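Local coordinates for protein 3-phosphoshikimate 1-carboxyvinyltransferase (Streptomyces sviceus, PDB 7M0O) that probably transfers the enolpyruvyl group of phosphoenolpyruvate to the 5-hydroxyl of shikimate-3-phosphate, the sixth step of chorismate biosynthesis, at residues A[161-175]-A[198-212]. Sequence-based numbering, arbitrary orientation.
Sequences LLLGPLTRQGLRIRV and VAREGDVFVVPPGGY
Strands 171-174 and 204-207 pair antiparallel at the centre of a four-stranded mixed sheet, and Leu161, of helix 155-163, packs on one side of the pair. The N-to-C directions of these short strands lie 165° apart, their axes 4.4 Å from each other at closest. Leu171 with Val207 and Ile173 with Phe205 form hydrogen-bonded pairs (Phe205 N to Ile173 O 2.8 Å). Leu161 CD2 sits 3.7 Å from Phe205 CB and also touches Val207 CG2. With chi1 at -173°, Val207 directs CG1 at Pro165 CD, 3.6 Å away. On the other side, Val206 CG2 lies over a face of the Arg172 guanidinium, whose edge receives Glu201 in a long salt bridge (NH2 to OE1 3.5 Å). Tyr212 OH donates to Leu162 O at 2.6 Å, while Pro165 CB stands over the ring in a CH-pi contact. A phenylalanine in place of Tyr212 lacks the hydroxyl and would probably leave the Leu162 carbonyl without this donor. Strand 144-147 flanks 171-174, and 199-201 forms a type II' beta hairpin with 204-207, a strand order recurring in other sheets, consistent with the repeated alpha/beta units of EPSP synthases; helices 8-20 and 182-193 pack against Leu162 and Tyr212.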
# COMPACT_ATOMS: atom_id res chain seq x y z
N LEU A 161 -9.40 12.31 -7.03
CA LEU A 161 -10.19 11.29 -7.73
C LEU A 161 -11.35 10.81 -6.86
O LEU A 161 -12.50 10.74 -7.32
CB LEU A 161 -9.30 10.11 -8.13
CG LEU A 161 -8.29 10.36 -9.25
CD1 LEU A 161 -7.18 9.30 -9.19
CD2 LEU A 161 -8.99 10.34 -10.60
N LEU A 162 -11.08 10.51 -5.59
CA LEU A 162 -12.12 10.02 -4.71
C LEU A 162 -13.20 11.07 -4.47
O LEU A 162 -14.38 10.73 -4.33
CB LEU A 162 -11.50 9.55 -3.39
CG LEU A 162 -10.67 8.26 -3.50
CD1 LEU A 162 -9.90 8.00 -2.22
CD2 LEU A 162 -11.54 7.08 -3.84
N LEU A 163 -12.81 12.35 -4.47
CA LEU A 163 -13.77 13.44 -4.28
C LEU A 163 -14.74 13.58 -5.46
O LEU A 163 -15.90 13.96 -5.26
CB LEU A 163 -13.00 14.75 -4.07
CG LEU A 163 -13.78 16.08 -4.07
CD1 LEU A 163 -14.63 16.20 -2.84
CD2 LEU A 163 -12.84 17.27 -4.17
N GLY A 164 -14.28 13.28 -6.68
CA GLY A 164 -15.01 13.58 -7.89
C GLY A 164 -16.50 13.28 -7.88
O GLY A 164 -17.32 14.15 -8.22
N PRO A 165 -16.90 12.05 -7.54
CA PRO A 165 -18.34 11.71 -7.59
C PRO A 165 -19.17 12.40 -6.52
O PRO A 165 -20.40 12.37 -6.61
CB PRO A 165 -18.35 10.18 -7.41
CG PRO A 165 -16.92 9.73 -7.77
CD PRO A 165 -16.07 10.86 -7.26
N LEU A 166 -18.55 13.00 -5.50
CA LEU A 166 -19.28 13.80 -4.53
C LEU A 166 -19.55 15.22 -5.00
O LEU A 166 -20.34 15.92 -4.38
CB LEU A 166 -18.53 13.86 -3.19
CG LEU A 166 -18.01 12.49 -2.75
CD1 LEU A 166 -17.27 12.61 -1.41
CD2 LEU A 166 -19.15 11.50 -2.63
N THR A 167 -18.89 15.66 -6.07
CA THR A 167 -19.09 17.00 -6.58
C THR A 167 -20.38 17.07 -7.39
O THR A 167 -20.95 16.05 -7.80
CB THR A 167 -17.91 17.44 -7.44
OG1 THR A 167 -17.96 16.74 -8.70
CG2 THR A 167 -16.59 17.14 -6.74
N ARG A 168 -20.87 18.30 -7.60
CA ARG A 168 -22.15 18.45 -8.26
C ARG A 168 -22.06 18.18 -9.76
O ARG A 168 -23.02 17.65 -10.34
CB ARG A 168 -22.72 19.84 -7.97
CG ARG A 168 -22.84 20.09 -6.48
CD ARG A 168 -23.65 21.33 -6.15
NE ARG A 168 -22.84 22.56 -6.12
CZ ARG A 168 -22.21 23.05 -5.06
NH1 ARG A 168 -22.26 22.42 -3.88
NH2 ARG A 168 -21.53 24.18 -5.16
N GLN A 169 -20.94 18.52 -10.39
CA GLN A 169 -20.79 18.38 -11.83
C GLN A 169 -19.72 17.38 -12.25
O GLN A 169 -19.49 17.23 -13.46
CB GLN A 169 -20.47 19.74 -12.49
CG GLN A 169 -21.43 20.89 -12.10
CD GLN A 169 -22.88 20.54 -12.31
OE1 GLN A 169 -23.22 19.70 -13.16
NE2 GLN A 169 -23.77 21.18 -11.53
N GLY A 170 -19.08 16.69 -11.31
CA GLY A 170 -17.93 15.86 -11.63
C GLY A 170 -16.66 16.68 -11.69
O GLY A 170 -16.65 17.91 -11.58
N LEU A 171 -15.54 15.98 -11.88
CA LEU A 171 -14.24 16.63 -11.97
C LEU A 171 -13.54 16.27 -13.28
O LEU A 171 -13.73 15.19 -13.85
CB LEU A 171 -13.34 16.24 -10.77
CG LEU A 171 -13.77 16.84 -9.43
CD1 LEU A 171 -12.83 16.31 -8.32
CD2 LEU A 171 -13.74 18.36 -9.48
N ARG A 172 -12.72 17.22 -13.74
CA ARG A 172 -11.75 17.00 -14.81
C ARG A 172 -10.39 17.40 -14.23
O ARG A 172 -10.04 18.58 -14.21
CB ARG A 172 -12.10 17.82 -16.06
CG ARG A 172 -13.27 17.29 -16.87
CD ARG A 172 -13.47 18.12 -18.14
NE ARG A 172 -12.40 17.89 -19.12
CZ ARG A 172 -12.47 17.03 -20.13
NH1 ARG A 172 -13.57 16.29 -20.30
NH2 ARG A 172 -11.44 16.90 -20.96
N ILE A 173 -9.64 16.40 -13.75
CA ILE A 173 -8.39 16.61 -13.03
C ILE A 173 -7.23 16.53 -14.02
O ILE A 173 -6.93 15.45 -14.55
CB ILE A 173 -8.21 15.58 -11.90
CG1 ILE A 173 -9.44 15.58 -10.99
CG2 ILE A 173 -6.92 15.86 -11.13
CD1 ILE A 173 -9.61 14.30 -10.12
N ARG A 174 -6.54 17.65 -14.23
CA ARG A 174 -5.37 17.70 -15.10
C ARG A 174 -4.09 17.48 -14.29
O ARG A 174 -3.84 18.19 -13.31
CB ARG A 174 -5.34 19.04 -15.84
CG ARG A 174 -4.22 19.18 -16.86
CD ARG A 174 -4.37 20.44 -17.71
NE ARG A 174 -5.23 20.21 -18.87
CZ ARG A 174 -6.37 20.85 -19.11
NH1 ARG A 174 -6.80 21.79 -18.28
NH2 ARG A 174 -7.08 20.56 -20.20
N VAL A 175 -3.31 16.48 -14.70
CA VAL A 175 -1.98 16.27 -14.14
C VAL A 175 -0.93 16.24 -15.26
O VAL A 175 -0.81 17.18 -16.04
CB VAL A 175 -1.90 14.97 -13.33
CG1 VAL A 175 -0.57 14.90 -12.59
CG2 VAL A 175 -3.08 14.84 -12.37
N VAL A 198 -14.11 5.89 -14.19
CA VAL A 198 -13.32 7.08 -14.49
C VAL A 198 -12.68 6.89 -15.87
O VAL A 198 -12.20 5.79 -16.19
CB VAL A 198 -12.24 7.34 -13.42
CG1 VAL A 198 -11.28 8.45 -13.85
CG2 VAL A 198 -12.87 7.68 -12.08
N ALA A 199 -12.69 7.95 -16.67
CA ALA A 199 -12.05 7.95 -17.98
C ALA A 199 -10.83 8.86 -17.97
O ALA A 199 -10.86 9.94 -17.36
CB ALA A 199 -13.03 8.42 -19.06
N ARG A 200 -9.75 8.43 -18.62
CA ARG A 200 -8.55 9.24 -18.75
C ARG A 200 -8.35 9.66 -20.20
O ARG A 200 -8.33 8.82 -21.10
CB ARG A 200 -7.31 8.49 -18.24
CG ARG A 200 -6.02 9.26 -18.46
CD ARG A 200 -4.98 8.94 -17.39
NE ARG A 200 -4.97 7.52 -17.05
CZ ARG A 200 -3.95 6.90 -16.47
NH1 ARG A 200 -2.85 7.57 -16.15
NH2 ARG A 200 -4.03 5.60 -16.20
N GLU A 201 -8.22 10.97 -20.42
CA GLU A 201 -8.02 11.55 -21.75
C GLU A 201 -6.74 12.38 -21.70
O GLU A 201 -6.74 13.51 -21.20
CB GLU A 201 -9.19 12.43 -22.17
CG GLU A 201 -10.57 11.83 -21.99
CD GLU A 201 -11.66 12.83 -22.33
OE1 GLU A 201 -11.32 13.92 -22.86
OE2 GLU A 201 -12.85 12.54 -22.07
N GLY A 202 -5.64 11.82 -22.22
CA GLY A 202 -4.37 12.51 -22.16
C GLY A 202 -3.89 12.67 -20.74
O GLY A 202 -3.58 11.69 -20.06
N ASP A 203 -3.84 13.91 -20.26
CA ASP A 203 -3.40 14.19 -18.90
C ASP A 203 -4.56 14.50 -17.96
O ASP A 203 -4.31 14.95 -16.83
CB ASP A 203 -2.40 15.35 -18.90
CG ASP A 203 -1.08 15.00 -19.57
OD1 ASP A 203 -0.76 15.61 -20.61
OD2 ASP A 203 -0.36 14.12 -19.04
N VAL A 204 -5.80 14.25 -18.38
CA VAL A 204 -7.00 14.63 -17.62
C VAL A 204 -7.77 13.38 -17.22
O VAL A 204 -8.15 12.57 -18.08
CB VAL A 204 -7.91 15.58 -18.43
CG1 VAL A 204 -9.19 15.87 -17.65
CG2 VAL A 204 -7.17 16.87 -18.77
N PHE A 205 -8.03 13.24 -15.93
CA PHE A 205 -8.93 12.22 -15.42
C PHE A 205 -10.34 12.81 -15.35
O PHE A 205 -10.54 13.88 -14.76
CB PHE A 205 -8.49 11.74 -14.03
CG PHE A 205 -7.12 11.08 -14.00
CD1 PHE A 205 -7.00 9.70 -14.03
CD2 PHE A 205 -5.98 11.85 -13.91
CE1 PHE A 205 -5.75 9.10 -13.98
CE2 PHE A 205 -4.72 11.26 -13.85
CZ PHE A 205 -4.60 9.87 -13.89
N VAL A 206 -11.29 12.11 -15.95
CA VAL A 206 -12.66 12.60 -16.13
C VAL A 206 -13.56 11.78 -15.22
O VAL A 206 -13.90 10.63 -15.53
CB VAL A 206 -13.09 12.52 -17.60
CG1 VAL A 206 -14.54 12.93 -17.74
CG2 VAL A 206 -12.18 13.38 -18.45
N VAL A 207 -13.95 12.35 -14.09
CA VAL A 207 -14.67 11.65 -13.03
C VAL A 207 -16.11 12.16 -13.03
O VAL A 207 -16.33 13.37 -12.87
CB VAL A 207 -14.02 11.86 -11.66
CG1 VAL A 207 -14.70 10.95 -10.62
CG2 VAL A 207 -12.53 11.58 -11.73
N PRO A 208 -17.11 11.27 -13.13
CA PRO A 208 -18.50 11.70 -13.24
C PRO A 208 -19.11 12.02 -11.89
O PRO A 208 -18.63 11.55 -10.85
CB PRO A 208 -19.17 10.49 -13.89
CG PRO A 208 -18.40 9.32 -13.37
CD PRO A 208 -16.96 9.81 -13.25
N PRO A 209 -20.16 12.84 -11.86
CA PRO A 209 -20.92 13.05 -10.63
C PRO A 209 -21.84 11.86 -10.38
O PRO A 209 -21.86 10.89 -11.14
CB PRO A 209 -21.74 14.32 -10.93
CG PRO A 209 -21.98 14.21 -12.41
CD PRO A 209 -20.72 13.59 -13.00
N GLY A 210 -22.60 11.95 -9.29
CA GLY A 210 -23.62 10.96 -8.99
C GLY A 210 -23.33 10.05 -7.82
O GLY A 210 -24.19 9.23 -7.47
N GLY A 211 -22.15 10.14 -7.22
CA GLY A 211 -21.87 9.41 -6.00
C GLY A 211 -21.43 7.97 -6.23
O GLY A 211 -21.20 7.50 -7.35
N TYR A 212 -21.35 7.27 -5.10
CA TYR A 212 -20.91 5.88 -5.02
C TYR A 212 -22.05 4.98 -4.55
O TYR A 212 -23.00 5.42 -3.92
CB TYR A 212 -19.74 5.74 -4.03
CG TYR A 212 -18.46 6.44 -4.42
CD1 TYR A 212 -17.64 5.95 -5.42
CD2 TYR A 212 -18.05 7.59 -3.74
CE1 TYR A 212 -16.46 6.60 -5.75
CE2 TYR A 212 -16.87 8.23 -4.06
CZ TYR A 212 -16.09 7.74 -5.07
OH TYR A 212 -14.90 8.39 -5.37
O HOH W 1 -22.70 14.11 -7.47